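Local coordinates for protein Exo beta-1,2-glucooligosaccharide sophorohydrolase (non-reducing end) (Parabacteroides distasonis ATCC 8503, PDB 5Z06) that hydrolyses linear beta-1,2-glucan and beta-1,2-glucooligosaccharides of four or more units as an exo-type enzyme, releasing sophorose from the non-reducing end, at residues 229-234 / 256-261; 390-395 / 433-438. All blocks are in the same frame, centred on the assembly; numbering follows the deposited sequence.

Contact 1. Residues 229-234 / 256-261; sequences ITYQPV and YYKVTA
Y231 and K258 meet in a cation-pi contact on one face of a four-stranded antiparallel sheet, reaching across the strand 219-225 that separates 232-237 from 254-262. The strand order and the neighbouring strands are consistent with a fibronectin type III-like beta-sandwich. Y257 points the other way, into the packing against I205 and I207, so Y256 and K258 share the other face of the sheet with Y231. With CG beside its backbone N (chi1 -72°) and anti to the carbonyl carbon, the Y231 ring rises toward strand 254-262 and crosses the lysine chain at about a right angle. K258 bends at chi3 (53°), which brings the end of its chain over the ring: CE lies 3.8 Å from the centroid of the Y231 ring, only 14° off the normal, and NZ 4.0 Å from the same centroid. The ammonium group is shared, since NZ also forms a salt bridge to D271, so its charge is probably divided between the carboxylate and the ring face. The phenol end reaches further, weakly hydrogen-bonded through OH to T274. Putting a leucine at Y231 would probably leave the K258 ammonium without its aromatic face, still paired with D271 but freer to swing, and open a gap beside Y256. Y231 CE2 packs at 4.0 Å from Y256 CB, while Y231 OH comes to 3.5 Å from that same methylene carbon.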
loop_
_atom_site.group_PDB
_atom_site.type_symbol
_atom_site.label_atom_id
_atom_site.label_comp_id
_atom_site.label_asym_id
_atom_site.label_seq_id
_atom_site.Cartn_x
_atom_site.Cartn_y
_atom_site.Cartn_z
ATOM N N ILE A 229 -24.808 -23.304 11.049
ATOM C CA ILE A 229 -26.013 -23.084 11.832
ATOM C C ILE A 229 -25.880 -21.726 12.499
ATOM O O ILE A 229 -26.597 -20.801 12.148
ATOM C CB ILE A 229 -26.207 -24.210 12.892
ATOM C CG1 ILE A 229 -26.531 -25.542 12.192
ATOM C CG2 ILE A 229 -27.284 -23.836 13.922
ATOM C CD1 ILE A 229 -26.227 -26.768 13.033
ATOM N N THR A 230 -24.946 -21.617 13.441
ATOM C CA THR A 230 -24.740 -20.403 14.210
ATOM C C THR A 230 -23.641 -19.544 13.560
ATOM O O THR A 230 -22.515 -20.017 13.329
ATOM C CB THR A 230 -24.341 -20.731 15.649
ATOM O OG1 THR A 230 -25.228 -21.735 16.166
ATOM C CG2 THR A 230 -24.409 -19.477 16.523
ATOM N N TYR A 231 -23.979 -18.292 13.265
ATOM C CA TYR A 231 -23.026 -17.356 12.695
ATOM C C TYR A 231 -22.635 -16.320 13.733
ATOM O O TYR A 231 -23.454 -15.937 14.555
ATOM C CB TYR A 231 -23.608 -16.693 11.456
ATOM C CG TYR A 231 -23.706 -17.623 10.258
ATOM C CD1 TYR A 231 -24.703 -18.600 10.185
ATOM C CD2 TYR A 231 -22.801 -17.525 9.191
ATOM C CE1 TYR A 231 -24.792 -19.458 9.094
ATOM C CE2 TYR A 231 -22.889 -18.374 8.097
ATOM C CZ TYR A 231 -23.885 -19.338 8.052
ATOM O OH TYR A 231 -23.978 -20.177 6.975
ATOM N N GLN A 232 -21.366 -15.921 13.721
ATOM C CA GLN A 232 -20.880 -14.783 14.494
ATOM C C GLN A 232 -20.327 -13.715 13.519
ATOM O O GLN A 232 -19.806 -14.057 12.447
ATOM C CB GLN A 232 -19.805 -15.231 15.504
ATOM C CG GLN A 232 -20.344 -16.038 16.689
ATOM C CD GLN A 232 -21.251 -15.226 17.620
ATOM O OE1 GLN A 232 -22.478 -15.256 17.494
ATOM N NE2 GLN A 232 -20.648 -14.496 18.556
ATOM N N PRO A 233 -20.442 -12.420 13.884
ATOM C CA PRO A 233 -19.894 -11.381 13.021
ATOM C C PRO A 233 -18.373 -11.369 13.174
ATOM O O PRO A 233 -17.873 -11.197 14.269
ATOM C CB PRO A 233 -20.547 -10.104 13.570
ATOM C CG PRO A 233 -20.731 -10.373 15.027
ATOM C CD PRO A 233 -20.862 -11.868 15.193
ATOM N N VAL A 234 -17.641 -11.612 12.093
ATOM C CA VAL A 234 -16.180 -11.707 12.180
ATOM C C VAL A 234 -15.432 -10.501 11.659
ATOM O O VAL A 234 -14.274 -10.315 12.022
ATOM C CB VAL A 234 -15.613 -12.963 11.512
ATOM C CG1 VAL A 234 -15.974 -14.182 12.345
ATOM C CG2 VAL A 234 -16.056 -13.086 10.056
ATOM N N TYR A 256 -18.260 -21.168 6.661
ATOM C CA TYR A 256 -19.375 -20.691 5.892
ATOM C C TYR A 256 -19.428 -19.210 6.135
ATOM O O TYR A 256 -19.109 -18.749 7.233
ATOM C CB TYR A 256 -20.703 -21.309 6.369
ATOM C CG TYR A 256 -20.780 -22.819 6.344
ATOM C CD1 TYR A 256 -20.129 -23.578 7.324
ATOM C CD2 TYR A 256 -21.543 -23.491 5.387
ATOM C CE1 TYR A 256 -20.203 -24.958 7.339
ATOM C CE2 TYR A 256 -21.625 -24.888 5.394
ATOM C CZ TYR A 256 -20.953 -25.609 6.385
ATOM O OH TYR A 256 -20.985 -26.976 6.448
ATOM N N TYR A 257 -19.847 -18.472 5.122
ATOM C CA TYR A 257 -19.850 -17.022 5.185
ATOM C C TYR A 257 -21.125 -16.414 4.620
ATOM O O TYR A 257 -21.707 -16.900 3.653
ATOM C CB TYR A 257 -18.646 -16.448 4.448
ATOM C CG TYR A 257 -17.343 -16.852 5.054
ATOM C CD1 TYR A 257 -16.759 -16.096 6.057
ATOM C CD2 TYR A 257 -16.682 -17.992 4.617
ATOM C CE1 TYR A 257 -15.541 -16.476 6.623
ATOM C CE2 TYR A 257 -15.478 -18.389 5.182
ATOM C CZ TYR A 257 -14.909 -17.623 6.172
ATOM O OH TYR A 257 -13.714 -17.990 6.703
ATOM N N LYS A 258 -21.493 -15.301 5.229
ATOM C CA LYS A 258 -22.724 -14.618 4.973
ATOM C C LYS A 258 -22.366 -13.161 5.148
ATOM O O LYS A 258 -21.685 -12.794 6.115
ATOM C CB LYS A 258 -23.718 -15.031 6.044
ATOM C CG LYS A 258 -25.145 -15.216 5.607
ATOM C CD LYS A 258 -25.913 -16.020 6.660
ATOM C CE LYS A 258 -25.762 -15.405 8.052
ATOM N NZ LYS A 258 -26.785 -15.889 9.010
ATOM N N VAL A 259 -22.824 -12.324 4.232
ATOM C CA VAL A 259 -22.492 -10.915 4.299
ATOM C C VAL A 259 -23.767 -10.087 4.276
ATOM O O VAL A 259 -24.681 -10.355 3.494
ATOM C CB VAL A 259 -21.571 -10.546 3.132
ATOM C CG1 VAL A 259 -21.256 -9.052 3.130
ATOM C CG2 VAL A 259 -20.297 -11.374 3.213
ATOM N N THR A 260 -23.811 -9.070 5.126
ATOM C CA THR A 260 -24.899 -8.089 5.106
ATOM C C THR A 260 -24.317 -6.716 4.797
ATOM O O THR A 260 -23.122 -6.509 4.962
ATOM C CB THR A 260 -25.628 -8.028 6.470
ATOM O OG1 THR A 260 -24.730 -7.574 7.478
ATOM C CG2 THR A 260 -26.172 -9.394 6.882
ATOM N N ALA A 261 -25.175 -5.801 4.336
ATOM C CA ALA A 261 -24.850 -4.374 4.204
ATOM C C ALA A 261 -25.451 -3.601 5.367
ATOM O O ALA A 261 -26.601 -3.814 5.737
ATOM C CB ALA A 261 -25.369 -3.823 2.890
#

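Contact 2. Residues 390-395 / 433-438; sequences GDLVET and SWYKQF
Apolar packing joins L392 to Y435, whose side chains run antiparallel alongside one another. L392 has CG anti to its backbone N (chi1 -165°), and its two methyls divide the work: CD1 sits over one face of the Y435 ring, 3.9 Å from the centroid, as a CH-pi contact, while CD2 meets Y435 CB at 3.5 Å. The opposite face of the ring carries CD1 of W434, so the phenol is held between a methyl and an indole. At the far end Y435 OH lies 3.3 Å from G390 CA, leaving little room for a side chain at this position. These residues sit where helix 392-408 begins, in the (alpha/alpha)6-barrel catalytic domain of this GH144 enzyme, against the 3-10 turn that follows helix 414-428. The polar contacts fix each side separately. D391 is the N-cap: its OD1 takes E394 N at 3.0 Å, nearly straight at 172° but from above the carboxylate plane, and V393 N more weakly. Y435 OH is hydrogen-bonded to the carbonyl of F364. Backbone bonds from L392 to W446 and from Y435 to Y445 tie both segments to the same chain passage.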
loop_
_atom_site.group_PDB
_atom_site.type_symbol
_atom_site.label_atom_id
_atom_site.label_comp_id
_atom_site.label_asym_id
_atom_site.label_seq_id
_atom_site.Cartn_x
_atom_site.Cartn_y
_atom_site.Cartn_z
ATOM N N GLY A 390 4.995 16.126 -16.653
ATOM C CA GLY A 390 5.614 14.832 -16.893
ATOM C C GLY A 390 6.477 14.320 -15.740
ATOM O O GLY A 390 7.182 15.083 -15.064
ATOM N N ASP A 391 6.362 13.024 -15.492
ATOM C CA ASP A 391 7.287 12.277 -14.653
ATOM C C ASP A 391 7.867 11.189 -15.527
ATOM O O ASP A 391 7.205 10.178 -15.854
ATOM C CB ASP A 391 6.572 11.680 -13.468
ATOM C CG ASP A 391 7.513 10.989 -12.521
ATOM O OD1 ASP A 391 8.438 10.280 -12.989
ATOM O OD2 ASP A 391 7.300 11.144 -11.297
ATOM N N LEU A 392 9.110 11.397 -15.929
ATOM C CA LEU A 392 9.712 10.546 -16.927
ATOM C C LEU A 392 9.958 9.147 -16.377
ATOM O O LEU A 392 9.979 8.186 -17.137
ATOM C CB LEU A 392 11.018 11.161 -17.438
ATOM C CG LEU A 392 11.549 10.536 -18.731
ATOM C CD1 LEU A 392 10.663 10.940 -19.889
ATOM C CD2 LEU A 392 12.987 10.935 -18.990
ATOM N N VAL A 393 10.175 9.036 -15.074
ATOM C CA VAL A 393 10.500 7.748 -14.498
ATOM C C VAL A 393 9.225 6.912 -14.485
ATOM O O VAL A 393 9.253 5.744 -14.855
ATOM C CB VAL A 393 11.093 7.870 -13.094
ATOM C CG1 VAL A 393 11.268 6.495 -12.474
ATOM C CG2 VAL A 393 12.425 8.625 -13.136
ATOM N N GLU A 394 8.126 7.545 -14.082
ATOM C CA GLU A 394 6.811 6.920 -14.032
ATOM C C GLU A 394 6.381 6.556 -15.446
ATOM O O GLU A 394 5.884 5.449 -15.691
ATOM C CB GLU A 394 5.792 7.859 -13.367
ATOM C CG GLU A 394 6.114 8.203 -11.910
ATOM C CD GLU A 394 6.042 7.017 -10.977
ATOM O OE1 GLU A 394 5.337 6.050 -11.309
ATOM O OE2 GLU A 394 6.707 7.042 -9.922
ATOM N N THR A 395 6.632 7.479 -16.371
ATOM C CA THR A 395 6.426 7.237 -17.792
ATOM C C THR A 395 7.192 6.027 -18.245
ATOM O O THR A 395 6.630 5.164 -18.899
ATOM C CB THR A 395 6.825 8.461 -18.653
ATOM O OG1 THR A 395 5.946 9.529 -18.338
ATOM C CG2 THR A 395 6.695 8.180 -20.148
ATOM N N SER A 433 13.934 12.662 -25.417
ATOM C CA SER A 433 14.964 13.675 -25.648
ATOM C C SER A 433 14.617 15.005 -25.039
ATOM O O SER A 433 15.502 15.702 -24.576
ATOM C CB SER A 433 15.234 13.848 -27.144
ATOM O OG SER A 433 14.029 14.022 -27.855
ATOM N N TRP A 434 13.334 15.357 -25.042
ATOM C CA TRP A 434 12.860 16.547 -24.392
ATOM C C TRP A 434 13.303 16.602 -22.942
ATOM O O TRP A 434 13.691 17.654 -22.456
ATOM C CB TRP A 434 11.336 16.635 -24.418
ATOM C CG TRP A 434 10.856 17.814 -23.668
ATOM C CD1 TRP A 434 10.392 17.828 -22.385
ATOM C CD2 TRP A 434 10.880 19.179 -24.104
ATOM N NE1 TRP A 434 10.095 19.108 -22.004
ATOM C CE2 TRP A 434 10.371 19.962 -23.042
ATOM C CE3 TRP A 434 11.248 19.814 -25.298
ATOM C CZ2 TRP A 434 10.219 21.355 -23.137
ATOM C CZ3 TRP A 434 11.090 21.190 -25.396
ATOM C CH2 TRP A 434 10.595 21.947 -24.316
ATOM N N TYR A 435 13.258 15.461 -22.261
ATOM C CA TYR A 435 13.595 15.410 -20.837
ATOM C C TYR A 435 15.096 15.513 -20.517
ATOM O O TYR A 435 15.496 15.436 -19.354
ATOM C CB TYR A 435 12.927 14.189 -20.189
ATOM C CG TYR A 435 11.474 14.450 -20.033
ATOM C CD1 TYR A 435 10.602 14.314 -21.106
ATOM C CD2 TYR A 435 10.962 14.915 -18.828
ATOM C CE1 TYR A 435 9.253 14.606 -20.963
ATOM C CE2 TYR A 435 9.607 15.209 -18.683
ATOM C CZ TYR A 435 8.769 15.057 -19.754
ATOM O OH TYR A 435 7.446 15.346 -19.600
ATOM N N LYS A 436 15.919 15.669 -21.548
ATOM C CA LYS A 436 17.293 16.116 -21.381
ATOM C C LYS A 436 17.401 17.548 -20.871
ATOM O O LYS A 436 18.405 17.892 -20.255
ATOM C CB LYS A 436 18.060 15.997 -22.696
ATOM C CG LYS A 436 18.363 14.562 -23.099
ATOM C CD LYS A 436 18.994 14.463 -24.469
ATOM C CE LYS A 436 20.355 15.130 -24.488
ATOM N NZ LYS A 436 20.963 15.023 -25.829
ATOM N N GLN A 437 16.391 18.375 -21.150
ATOM C CA GLN A 437 16.333 19.775 -20.730
ATOM C C GLN A 437 17.245 20.635 -21.584
ATOM O O GLN A 437 16.815 21.662 -22.072
ATOM C CB GLN A 437 16.625 19.996 -19.228
ATOM C CG GLN A 437 16.703 21.481 -18.828
ATOM C CD GLN A 437 16.694 21.742 -17.331
ATOM O OE1 GLN A 437 16.707 20.821 -16.494
ATOM N NE2 GLN A 437 16.654 23.006 -16.984
ATOM N N PHE A 438 18.503 20.230 -21.715
ATOM C CA PHE A 438 19.453 20.869 -22.630
ATOM C C PHE A 438 19.858 19.864 -23.676
ATOM O O PHE A 438 19.937 18.674 -23.395
ATOM C CB PHE A 438 20.706 21.353 -21.880
ATOM C CG PHE A 438 20.394 22.066 -20.604
ATOM C CD1 PHE A 438 19.976 23.395 -20.621
ATOM C CD2 PHE A 438 20.478 21.410 -19.386
ATOM C CE1 PHE A 438 19.669 24.062 -19.454
ATOM C CE2 PHE A 438 20.170 22.081 -18.207
ATOM C CZ PHE A 438 19.765 23.410 -18.244
#

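How the contacts relate
Contact 1 and contact 2 belong to different parts of one monomer, on opposite sides of the chain's centre: their centres are 52 Å apart and their nearest atoms about 34 Å. They also follow in series, contact 1 closing before contact 2 opens. Residues 229-234 / 256-261 join strands of what is probably a small beta-sandwich, whereas 390-395 / 433-438 pack a helix start against a turn in the helical catalytic domain. E394, in the first turn of the helix capped by D391, hydrogen-bonds through OE2 to a glycerol that probably came from the crystallisation liquor. The calcium ion is held by E12, N13, T49, N52 and D175, so neither contact supplies a metal ligand.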